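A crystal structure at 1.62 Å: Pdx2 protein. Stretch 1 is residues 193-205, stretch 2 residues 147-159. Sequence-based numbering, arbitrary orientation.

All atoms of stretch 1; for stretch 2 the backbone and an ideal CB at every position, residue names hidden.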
# COMPACT_ATOMS: atom_id res chain seq x y z
N THR A 193 -3.50 -0.84 2.73
CA THR A 193 -3.72 -1.81 3.83
C THR A 193 -2.98 -1.38 5.03
O THR A 193 -1.85 -0.83 4.93
CB THR A 193 -3.29 -3.20 3.37
OG1 THR A 193 -1.92 -3.18 2.87
CG2 THR A 193 -4.26 -3.73 2.27
N VAL A 194 -3.61 -1.52 6.21
CA VAL A 194 -2.95 -1.11 7.45
C VAL A 194 -2.09 -2.21 8.07
O VAL A 194 -1.35 -1.98 9.06
CB VAL A 194 -3.98 -0.61 8.48
CG1 VAL A 194 -4.91 0.48 7.89
CG2 VAL A 194 -4.85 -1.81 8.98
N PHE A 195 -2.26 -3.41 7.59
CA PHE A 195 -1.62 -4.65 8.12
C PHE A 195 -0.35 -4.98 7.33
O PHE A 195 -0.00 -4.29 6.37
CB PHE A 195 -2.62 -5.81 8.13
CG PHE A 195 -3.34 -6.04 6.81
CD1 PHE A 195 -2.81 -6.87 5.85
CD2 PHE A 195 -4.56 -5.44 6.58
CE1 PHE A 195 -3.47 -7.10 4.66
CE2 PHE A 195 -5.22 -5.66 5.40
CZ PHE A 195 -4.70 -6.49 4.43
N HIS A 196 0.32 -6.03 7.77
CA HIS A 196 1.54 -6.55 7.15
C HIS A 196 1.24 -7.78 6.35
O HIS A 196 1.28 -8.89 6.86
CB HIS A 196 2.55 -6.90 8.26
CG HIS A 196 3.28 -5.72 8.75
ND1 HIS A 196 4.50 -5.35 8.22
CD2 HIS A 196 2.97 -4.79 9.68
CE1 HIS A 196 4.92 -4.27 8.86
NE2 HIS A 196 4.00 -3.88 9.72
N PRO A 197 0.94 -7.60 5.04
CA PRO A 197 0.52 -8.76 4.22
C PRO A 197 1.63 -9.74 4.00
O PRO A 197 1.40 -10.90 3.62
CB PRO A 197 0.20 -8.08 2.88
CG PRO A 197 1.04 -6.86 2.83
CD PRO A 197 1.13 -6.39 4.25
N GLU A 198 2.86 -9.33 4.29
CA GLU A 198 4.02 -10.19 4.11
C GLU A 198 4.31 -11.09 5.27
O GLU A 198 5.18 -11.99 5.14
CB GLU A 198 5.22 -9.33 3.74
CG GLU A 198 5.92 -8.68 4.88
CD GLU A 198 5.19 -7.52 5.62
OE1 GLU A 198 4.01 -7.20 5.36
OE2 GLU A 198 5.90 -6.99 6.54
N LEU A 199 3.61 -10.89 6.37
CA LEU A 199 3.93 -11.59 7.67
C LEU A 199 2.96 -12.78 7.95
O LEU A 199 3.11 -13.45 8.95
CB LEU A 199 3.92 -10.62 8.79
CG LEU A 199 4.99 -9.55 8.90
CD1 LEU A 199 4.86 -8.78 10.24
CD2 LEU A 199 6.25 -10.31 8.73
N LEU A 200 2.01 -13.04 7.07
CA LEU A 200 1.17 -14.25 7.13
C LEU A 200 1.42 -15.10 5.91
O LEU A 200 1.83 -14.62 4.86
CB LEU A 200 -0.31 -13.91 7.26
CG LEU A 200 -0.66 -13.16 8.50
CD1 LEU A 200 -2.21 -12.84 8.41
CD2 LEU A 200 -0.37 -13.94 9.81
N PRO A 201 1.28 -16.41 6.04
CA PRO A 201 1.69 -17.20 4.88
C PRO A 201 0.90 -16.93 3.62
O PRO A 201 1.49 -16.98 2.54
CB PRO A 201 1.57 -18.65 5.38
CG PRO A 201 1.79 -18.53 6.89
CD PRO A 201 1.05 -17.22 7.24
N HIS A 202 -0.40 -16.62 3.74
CA HIS A 202 -1.23 -16.55 2.52
C HIS A 202 -0.85 -15.33 1.71
O HIS A 202 -0.23 -14.41 2.24
CB HIS A 202 -2.69 -16.53 2.77
CG HIS A 202 -3.23 -15.25 3.30
ND1 HIS A 202 -3.61 -15.01 4.62
CD2 HIS A 202 -3.58 -14.13 2.61
CE1 HIS A 202 -4.07 -13.75 4.71
NE2 HIS A 202 -4.06 -13.22 3.50
N THR A 203 -1.23 -15.37 0.44
CA THR A 203 -0.78 -14.37 -0.53
C THR A 203 -1.99 -13.62 -1.15
O THR A 203 -1.89 -13.12 -2.28
CB THR A 203 0.07 -14.98 -1.67
OG1 THR A 203 -0.64 -16.07 -2.25
CG2 THR A 203 1.47 -15.49 -1.12
N ALA A 204 -3.10 -13.55 -0.46
CA ALA A 204 -4.39 -13.08 -1.10
C ALA A 204 -4.22 -11.67 -1.60
O ALA A 204 -4.65 -11.35 -2.72
CB ALA A 204 -5.49 -13.11 -0.07
N PHE A 205 -3.68 -10.74 -0.79
CA PHE A 205 -3.60 -9.34 -1.23
C PHE A 205 -2.58 -9.14 -2.36
O PHE A 205 -2.71 -8.25 -3.22
CB PHE A 205 -3.39 -8.40 -0.06
CG PHE A 205 -4.68 -8.25 0.78
CD1 PHE A 205 -4.98 -9.18 1.74
CD2 PHE A 205 -5.61 -7.28 0.46
CE1 PHE A 205 -6.18 -9.10 2.44
CE2 PHE A 205 -6.82 -7.20 1.20
CZ PHE A 205 -7.10 -8.14 2.10
N UNK A 147 -12.54 -16.48 5.35
CA UNK A 147 -11.77 -16.54 6.59
C UNK A 147 -10.31 -16.23 6.45
O UNK A 147 -9.46 -16.78 7.18
CB UNK A 147 -11.91 -17.93 7.21
N UNK A 148 -10.02 -15.21 5.67
CA UNK A 148 -8.64 -14.79 5.63
C UNK A 148 -8.30 -13.92 6.80
O UNK A 148 -9.19 -13.34 7.42
CB UNK A 148 -8.34 -14.05 4.32
N UNK A 149 -7.01 -13.83 7.10
CA UNK A 149 -6.52 -13.15 8.27
C UNK A 149 -5.53 -12.05 7.87
O UNK A 149 -5.04 -12.00 6.74
CB UNK A 149 -5.87 -14.15 9.23
N UNK A 150 -5.32 -11.15 8.82
CA UNK A 150 -4.37 -10.08 8.69
C UNK A 150 -3.59 -9.92 9.97
O UNK A 150 -4.12 -10.02 11.07
CB UNK A 150 -5.07 -8.77 8.32
N UNK A 151 -2.30 -9.60 9.82
CA UNK A 151 -1.44 -9.32 10.97
C UNK A 151 -1.25 -7.83 11.16
O UNK A 151 -0.62 -7.14 10.33
CB UNK A 151 -0.08 -10.00 10.80
N UNK A 152 -1.84 -7.30 12.25
CA UNK A 152 -1.74 -5.90 12.53
C UNK A 152 -0.70 -5.67 13.58
O UNK A 152 -0.88 -6.14 14.66
CB UNK A 152 -3.09 -5.33 12.96
N UNK A 153 0.38 -5.02 13.22
CA UNK A 153 1.46 -4.70 14.17
C UNK A 153 1.70 -3.19 14.20
O UNK A 153 2.22 -2.63 13.25
CB UNK A 153 2.75 -5.43 13.80
N UNK A 154 1.26 -2.58 15.29
CA UNK A 154 1.28 -1.14 15.45
C UNK A 154 0.65 -0.50 14.21
O UNK A 154 1.19 0.41 13.60
CB UNK A 154 2.71 -0.63 15.67
N UNK A 155 -0.51 -1.04 13.83
CA UNK A 155 -1.13 -0.66 12.57
C UNK A 155 -1.63 0.77 12.63
O UNK A 155 -2.14 1.18 13.68
CB UNK A 155 -2.28 -1.61 12.23
N UNK A 156 -1.51 1.51 11.52
CA UNK A 156 -2.11 2.83 11.50
C UNK A 156 -3.63 2.65 11.51
O UNK A 156 -4.13 1.55 11.17
CB UNK A 156 -1.65 3.63 10.28
N UNK A 157 -4.33 3.70 11.89
CA UNK A 157 -5.77 3.69 12.04
C UNK A 157 -6.42 4.63 11.08
O UNK A 157 -6.21 5.82 11.08
CB UNK A 157 -6.17 4.05 13.47
N UNK A 158 -7.35 4.10 10.28
CA UNK A 158 -8.10 4.90 9.32
C UNK A 158 -9.32 5.50 10.00
O UNK A 158 -10.32 4.78 10.28
CB UNK A 158 -8.52 4.06 8.11
N UNK A 159 -9.26 6.78 10.33
CA UNK A 159 -10.22 7.44 11.13
C UNK A 159 -11.38 7.93 10.29
O UNK A 159 -12.52 8.03 10.82
CB UNK A 159 -9.57 8.60 11.89

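Position 147 has phi/psi of 60/42, a left-handed conformation that Gly, Asn and Asp adopt most readily, and nothing of stretch 1 lies near its CB; Asp147 is deposited.

At position 148 CA-to-CB points toward stretch 1, and the ideal CB lies 4.3 Å from His202 CE1. An imidazole face beside the Ala204 methyl invites a branched aliphatic or Met. Leu148 meets both: its CD2 sits 3.6 Å from the His202 ring centroid, 3° off the normal, a CH-pi contact, while Leu148 CD1 reaches Ala204 CB at 3.5 Å.

Position 149 has extended angles (-123/163) and a sideways CB, 4.0 Å from Leu200 CD1. Thr, Val or Ser would fit. Thr149 brings OG1 to 3.4 Å from Leu200 CD1, a packing contact.

At position 150 the CB points toward stretch 1, with the ideal atom only 3.6 Å from Phe195 CG, so little room remains in that direction and Ala or Gly is favoured. Ala150 places its CB over the Phe195 ring face, 4.0 Å from the centroid and 22° off the normal.

Position 151 offers backbone groups to stretch 1: its O accepts from His196 N (2.9 Å, 170°). Its sideways ideal CB is 4.0 Å from Leu200 CG, suiting a small apolar residue. Ala151 packs its CB 3.9 Å from Leu200 CG. Water 1 extends the backbone link, accepting from Ala151 N (2.7 Å) and donating to His196 O (2.8 Å).

At position 152 CB points away, leaving several residues possible; Cys152 brings SG to 4.1 Å from Phe195 CB.

Position 153, a strand residue with sideways ideal CB 4.2 Å from His196 CD2, suits Val, Ile or Leu. Ile153 CD1 packs 3.7 Å from Leu199 CD1. Water 2 accepts from Ile153 N (3.0 Å) and donates to Val194 O (2.7 Å).

Position 154 is left-handed (50/47) with CB away; Gly, Asn or a long polar chain could serve, and Arg154 is found.

At position 155 the ideal CB is 3.3 Å from Val194 O, favouring a small residue. Ala155 CB lies 4.2 Å from Val194 CG2.

Position 156 has phi -68, compatible with proline, and a sideways CB. Pro156 sets CG 4.0 Å from Val194 CB.

Position 157 points away and tolerates many residues; Tyr157 is deposited. Position 158 points toward stretch 1, and the gap between its ideal CB and Val194 calls for a longer aliphatic: Ile158 CD1 reaches Val194 CG1 at 3.6 Å. Position 159 is out of reach; Arg159 bonds elsewhere in the structure.

Stretch 2, residues 147-159: DLTAACIRAPYIR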
# COMPACT_ATOMS: atom_id res chain seq x y z
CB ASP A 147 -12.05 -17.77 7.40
CG ASP A 147 -13.52 -17.79 7.88
OD1 ASP A 147 -14.00 -16.79 8.48
OD2 ASP A 147 -14.16 -18.81 7.57
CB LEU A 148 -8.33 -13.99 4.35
CG LEU A 148 -8.30 -14.81 3.06
CD1 LEU A 148 -8.35 -13.91 1.83
CD2 LEU A 148 -7.01 -15.68 3.04
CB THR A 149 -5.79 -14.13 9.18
OG1 THR A 149 -4.93 -14.95 8.38
CG2 THR A 149 -6.86 -14.98 9.82
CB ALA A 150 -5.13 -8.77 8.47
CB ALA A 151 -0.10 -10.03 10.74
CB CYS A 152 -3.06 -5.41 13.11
SG CYS A 152 -4.34 -5.31 11.83
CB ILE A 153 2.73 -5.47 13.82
CG1 ILE A 153 2.45 -6.98 13.81
CG2 ILE A 153 3.81 -5.24 14.92
CD1 ILE A 153 3.68 -7.72 13.53
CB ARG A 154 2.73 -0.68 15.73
CG ARG A 154 3.61 -0.35 14.52
CD ARG A 154 5.14 -0.35 14.91
NE ARG A 154 5.99 -0.36 13.70
CZ ARG A 154 7.29 -0.08 13.69
NH1 ARG A 154 7.93 0.23 14.83
NH2 ARG A 154 7.97 -0.10 12.53
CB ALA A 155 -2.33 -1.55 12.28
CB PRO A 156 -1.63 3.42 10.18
CG PRO A 156 -1.34 2.29 9.35
CD PRO A 156 -0.81 1.25 10.26
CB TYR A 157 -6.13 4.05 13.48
CG TYR A 157 -7.60 4.15 13.74
CD1 TYR A 157 -8.39 3.02 13.84
CD2 TYR A 157 -8.19 5.36 13.95
CE1 TYR A 157 -9.76 3.12 14.11
CE2 TYR A 157 -9.54 5.47 14.21
CZ TYR A 157 -10.30 4.36 14.26
OH TYR A 157 -11.65 4.49 14.54
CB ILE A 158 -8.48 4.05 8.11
CG1 ILE A 158 -7.22 3.58 7.39
CG2 ILE A 158 -9.41 4.82 7.22
CD1 ILE A 158 -7.38 2.52 6.22
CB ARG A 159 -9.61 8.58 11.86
CG ARG A 159 -10.53 9.27 12.89
CD ARG A 159 -9.80 10.28 13.74
NE ARG A 159 -9.42 11.50 13.03
CZ ARG A 159 -10.27 12.45 12.68
NH1 ARG A 159 -11.58 12.32 12.82
NH2 ARG A 159 -9.82 13.49 12.04
O HOH W 1 -1.34 -9.64 7.27
O HOH W 2 0.27 -3.25 10.85
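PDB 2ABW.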